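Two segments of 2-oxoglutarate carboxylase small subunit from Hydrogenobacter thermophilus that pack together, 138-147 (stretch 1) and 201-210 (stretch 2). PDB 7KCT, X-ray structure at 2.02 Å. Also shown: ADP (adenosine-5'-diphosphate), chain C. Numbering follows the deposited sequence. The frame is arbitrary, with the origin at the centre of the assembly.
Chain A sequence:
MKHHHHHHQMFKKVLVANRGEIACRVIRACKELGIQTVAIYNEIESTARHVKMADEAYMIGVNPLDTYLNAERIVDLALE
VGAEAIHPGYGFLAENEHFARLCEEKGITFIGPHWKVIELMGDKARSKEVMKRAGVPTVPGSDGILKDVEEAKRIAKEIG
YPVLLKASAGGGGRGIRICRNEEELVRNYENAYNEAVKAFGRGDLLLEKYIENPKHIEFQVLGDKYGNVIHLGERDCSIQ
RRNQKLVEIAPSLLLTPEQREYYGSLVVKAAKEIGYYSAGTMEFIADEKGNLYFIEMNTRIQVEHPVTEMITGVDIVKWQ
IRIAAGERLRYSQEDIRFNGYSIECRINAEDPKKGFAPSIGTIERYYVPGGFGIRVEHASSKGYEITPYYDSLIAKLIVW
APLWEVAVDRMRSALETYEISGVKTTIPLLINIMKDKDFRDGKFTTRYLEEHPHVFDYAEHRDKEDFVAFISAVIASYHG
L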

# COMPACT_ATOMS: atom_id res chain seq x y z
N THR A 138 -17.74 -30.98 -13.16
CA THR A 138 -18.11 -29.98 -14.14
C THR A 138 -19.60 -29.77 -14.06
O THR A 138 -20.33 -30.60 -13.50
CB THR A 138 -17.72 -30.34 -15.60
OG1 THR A 138 -18.26 -31.61 -15.98
CG2 THR A 138 -16.19 -30.33 -15.80
N VAL A 139 -20.04 -28.66 -14.63
CA VAL A 139 -21.47 -28.36 -14.67
C VAL A 139 -22.13 -29.28 -15.70
O VAL A 139 -21.71 -29.30 -16.87
CB VAL A 139 -21.71 -26.89 -15.05
CG1 VAL A 139 -23.20 -26.57 -14.96
CG2 VAL A 139 -20.93 -25.91 -14.18
N PRO A 140 -23.20 -29.98 -15.34
CA PRO A 140 -23.91 -30.80 -16.33
C PRO A 140 -24.37 -29.96 -17.52
O PRO A 140 -24.72 -28.79 -17.38
CB PRO A 140 -25.10 -31.36 -15.54
CG PRO A 140 -24.64 -31.35 -14.08
CD PRO A 140 -23.77 -30.12 -13.97
N GLY A 141 -24.36 -30.57 -18.70
CA GLY A 141 -24.87 -29.89 -19.88
C GLY A 141 -24.47 -30.64 -21.14
O GLY A 141 -24.12 -31.81 -21.08
N SER A 142 -24.54 -29.93 -22.27
CA SER A 142 -24.18 -30.54 -23.54
C SER A 142 -22.77 -31.11 -23.46
O SER A 142 -21.89 -30.56 -22.80
CB SER A 142 -24.31 -29.53 -24.68
OG SER A 142 -23.58 -28.36 -24.41
N ASP A 143 -22.57 -32.26 -24.08
CA ASP A 143 -21.24 -32.85 -24.23
C ASP A 143 -20.70 -32.19 -25.48
O ASP A 143 -20.94 -32.64 -26.60
CB ASP A 143 -21.31 -34.36 -24.34
N GLY A 144 -20.04 -31.05 -25.30
CA GLY A 144 -19.56 -30.30 -26.42
C GLY A 144 -20.52 -29.22 -26.92
O GLY A 144 -21.58 -28.93 -26.35
N ILE A 145 -20.09 -28.61 -28.02
CA ILE A 145 -20.85 -27.56 -28.65
C ILE A 145 -22.18 -28.10 -29.17
O ILE A 145 -22.35 -29.30 -29.39
CB ILE A 145 -20.00 -26.98 -29.79
CG1 ILE A 145 -18.80 -26.24 -29.19
CG2 ILE A 145 -20.81 -26.08 -30.67
CD1 ILE A 145 -17.66 -26.04 -30.17
N LEU A 146 -23.13 -27.18 -29.37
CA LEU A 146 -24.45 -27.52 -29.90
C LEU A 146 -24.45 -27.41 -31.42
O LEU A 146 -24.00 -26.41 -31.98
CB LEU A 146 -25.51 -26.59 -29.30
CG LEU A 146 -25.69 -26.52 -27.78
CD1 LEU A 146 -26.50 -25.25 -27.42
CD2 LEU A 146 -26.40 -27.76 -27.26
N LYS A 147 -25.00 -28.44 -32.09
CA LYS A 147 -25.04 -28.47 -33.55
C LYS A 147 -26.07 -27.49 -34.11
O LYS A 147 -25.86 -26.93 -35.19
CB LYS A 147 -25.31 -29.91 -34.05
N GLY A 201 -15.78 -13.86 -33.32
CA GLY A 201 -15.50 -14.48 -34.59
C GLY A 201 -16.18 -15.82 -34.83
O GLY A 201 -16.18 -16.31 -35.97
N ARG A 202 -16.77 -16.42 -33.79
CA ARG A 202 -17.29 -17.77 -33.85
C ARG A 202 -18.55 -17.83 -33.00
O ARG A 202 -18.52 -17.46 -31.82
CB ARG A 202 -16.23 -18.76 -33.35
CG ARG A 202 -16.69 -20.20 -33.26
CD ARG A 202 -15.50 -21.16 -33.21
NE ARG A 202 -14.69 -21.02 -32.01
CZ ARG A 202 -14.80 -21.78 -30.93
NH1 ARG A 202 -15.72 -22.76 -30.87
NH2 ARG A 202 -14.01 -21.58 -29.88
N GLY A 203 -19.66 -18.27 -33.60
CA GLY A 203 -20.95 -18.24 -32.95
C GLY A 203 -21.31 -19.45 -32.12
O GLY A 203 -22.43 -19.51 -31.59
N ASP A 204 -20.39 -20.39 -31.94
CA ASP A 204 -20.73 -21.68 -31.35
C ASP A 204 -21.11 -21.56 -29.88
O ASP A 204 -20.37 -20.96 -29.08
CB ASP A 204 -19.55 -22.63 -31.46
CG ASP A 204 -19.04 -22.77 -32.88
OD1 ASP A 204 -19.81 -22.50 -33.83
OD2 ASP A 204 -17.86 -23.13 -33.05
N LEU A 205 -22.21 -22.20 -29.50
CA LEU A 205 -22.73 -22.14 -28.15
C LEU A 205 -22.65 -23.51 -27.49
O LEU A 205 -22.68 -24.54 -28.17
CB LEU A 205 -24.18 -21.64 -28.14
CG LEU A 205 -24.45 -20.35 -28.92
CD1 LEU A 205 -25.94 -20.07 -29.01
CD2 LEU A 205 -23.76 -19.20 -28.30
N LEU A 206 -22.48 -23.52 -26.18
CA LEU A 206 -22.74 -24.68 -25.35
C LEU A 206 -23.92 -24.37 -24.43
O LEU A 206 -24.33 -23.21 -24.24
CB LEU A 206 -21.50 -25.08 -24.55
CG LEU A 206 -20.93 -24.17 -23.46
CD1 LEU A 206 -21.81 -24.27 -22.21
CD2 LEU A 206 -19.52 -24.55 -23.13
N LEU A 207 -24.44 -25.42 -23.82
CA LEU A 207 -25.57 -25.33 -22.92
C LEU A 207 -25.18 -26.00 -21.63
O LEU A 207 -24.60 -27.09 -21.66
CB LEU A 207 -26.80 -26.00 -23.53
CG LEU A 207 -28.15 -25.90 -22.80
CD1 LEU A 207 -29.28 -26.32 -23.76
CD2 LEU A 207 -28.15 -26.75 -21.59
N GLU A 208 -25.45 -25.36 -20.49
CA GLU A 208 -25.28 -26.04 -19.22
C GLU A 208 -26.41 -25.70 -18.26
O GLU A 208 -27.21 -24.80 -18.48
CB GLU A 208 -23.91 -25.72 -18.60
CG GLU A 208 -23.53 -24.27 -18.43
CD GLU A 208 -22.09 -24.11 -17.89
OE1 GLU A 208 -21.18 -24.84 -18.34
OE2 GLU A 208 -21.85 -23.23 -17.03
N LYS A 209 -26.50 -26.51 -17.21
CA LYS A 209 -27.48 -26.30 -16.16
C LYS A 209 -27.27 -24.92 -15.58
O LYS A 209 -26.14 -24.55 -15.22
CB LYS A 209 -27.32 -27.36 -15.09
CG LYS A 209 -28.24 -27.24 -13.91
CD LYS A 209 -29.68 -27.46 -14.32
CE LYS A 209 -30.63 -26.73 -13.40
NZ LYS A 209 -31.97 -26.61 -14.02
N TYR A 210 -28.32 -24.13 -15.52
CA TYR A 210 -28.21 -22.88 -14.78
C TYR A 210 -28.27 -23.16 -13.29
O TYR A 210 -29.30 -23.63 -12.78
CB TYR A 210 -29.30 -21.90 -15.16
CG TYR A 210 -29.13 -20.62 -14.37
CD1 TYR A 210 -28.08 -19.73 -14.65
CD2 TYR A 210 -29.97 -20.32 -13.30
CE1 TYR A 210 -27.91 -18.54 -13.92
CE2 TYR A 210 -29.82 -19.14 -12.57
CZ TYR A 210 -28.79 -18.25 -12.88
OH TYR A 210 -28.67 -17.11 -12.11
PB ADP C . -16.67 -15.35 -19.19
O1B ADP C . -17.32 -14.25 -19.96
O2B ADP C . -16.10 -15.25 -17.80
O3B ADP C . -15.90 -16.34 -20.04
PA ADP C . -17.78 -17.45 -17.68
O1A ADP C . -16.77 -17.44 -16.59
O2A ADP C . -18.31 -18.80 -18.13
O3A ADP C . -18.08 -16.46 -18.86
O5' ADP C . -19.24 -17.10 -16.56
C5' ADP C . -19.65 -15.68 -16.53
C4' ADP C . -20.35 -15.55 -15.24
O4' ADP C . -21.67 -16.06 -15.53
C3' ADP C . -19.76 -16.39 -14.17
O3' ADP C . -18.90 -15.61 -13.33
C2' ADP C . -21.04 -16.65 -13.37
O2' ADP C . -21.50 -15.44 -12.65
C1' ADP C . -22.09 -16.86 -14.42
N9 ADP C . -22.20 -18.29 -14.81
C8 ADP C . -21.41 -19.04 -15.69
N7 ADP C . -21.87 -20.32 -15.79
C5 ADP C . -22.95 -20.39 -14.91
C6 ADP C . -23.83 -21.44 -14.56
N6 ADP C . -23.68 -22.67 -15.12
N1 ADP C . -24.81 -21.26 -13.64
C2 ADP C . -24.90 -20.00 -13.15
N3 ADP C . -24.15 -18.91 -13.40
C4 ADP C . -23.17 -19.14 -14.30

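Stretch 2 leaves a loop and runs as a β-strand from L205 to K209, while stretch 1 lies against it as an extended segment whose backbone makes just one bridge, between G141 and E208, with their CA atoms 3.9 Å apart. Three backbone hydrogen bonds tie the two together. The amide N of K209 donates to O of P140 at 2.9 Å and nearly straight (169°), N of S142 donates to O of L207 at 2.9 Å, and N of L146 donates to O of L205, again at 2.9 Å. P140 lacks an amide proton, yet its carbonyl remains free to accept, so proline costs the contact nothing here.

Close approach at the bridge depends on G141. Its CA lies 3.3 Å from O of L207, a CA-H...O contact, and a CB placed ideally on G141 would fall 2.2 Å from O of L207 and 2.7 Å from CA of E208, a clash with both. Glycine is what lets the backbones meet. At G144 the reason is internal: with phi at 93° and psi at -175°, a CB would be jammed against the preceding carbonyl oxygen.

Between S142 and L146 the pairing is carried partly by a side chain. In the p rotamer, OG of S142 accepts a hydrogen bond from N of L207 at 3.1 Å (168°), so this one residue engages L207 through both its backbone and its side chain. A short hydroxyl suits this position, reaching a strand amide without needing much room.

Apolar side chains fill the space around these polar links. L146, buried and with its CB directed toward the strand, places CD1 4.0 Å from CB of L207 and 4.4 Å from CB of L205. The branched I145 spreads in two directions: CG2 packs 3.8 Å from CB of D204, and CD1 lies 3.9 Å from NH1 of R202, at the edge of the guanidinium. That arginine is held by a salt bridge to D204, NH1 of R202 to OD2 of D204 at 3.1 Å, so isoleucine covers part of a charged pair, and the arginine also bonds elsewhere in the structure.

At the other end, V139 sets CG1 3.8 Å from CB of E208 and 3.6 Å from O of K209. The same region receives the nucleotide: N6 of ADP donates to OE2 of E208 at 2.7 Å and to O of K209 at 3.1 Å. Glutamate thus offers its aliphatic base to valine and its carboxylate to the adenine amino group. Altogether the two stretches bury 534 Å² between them.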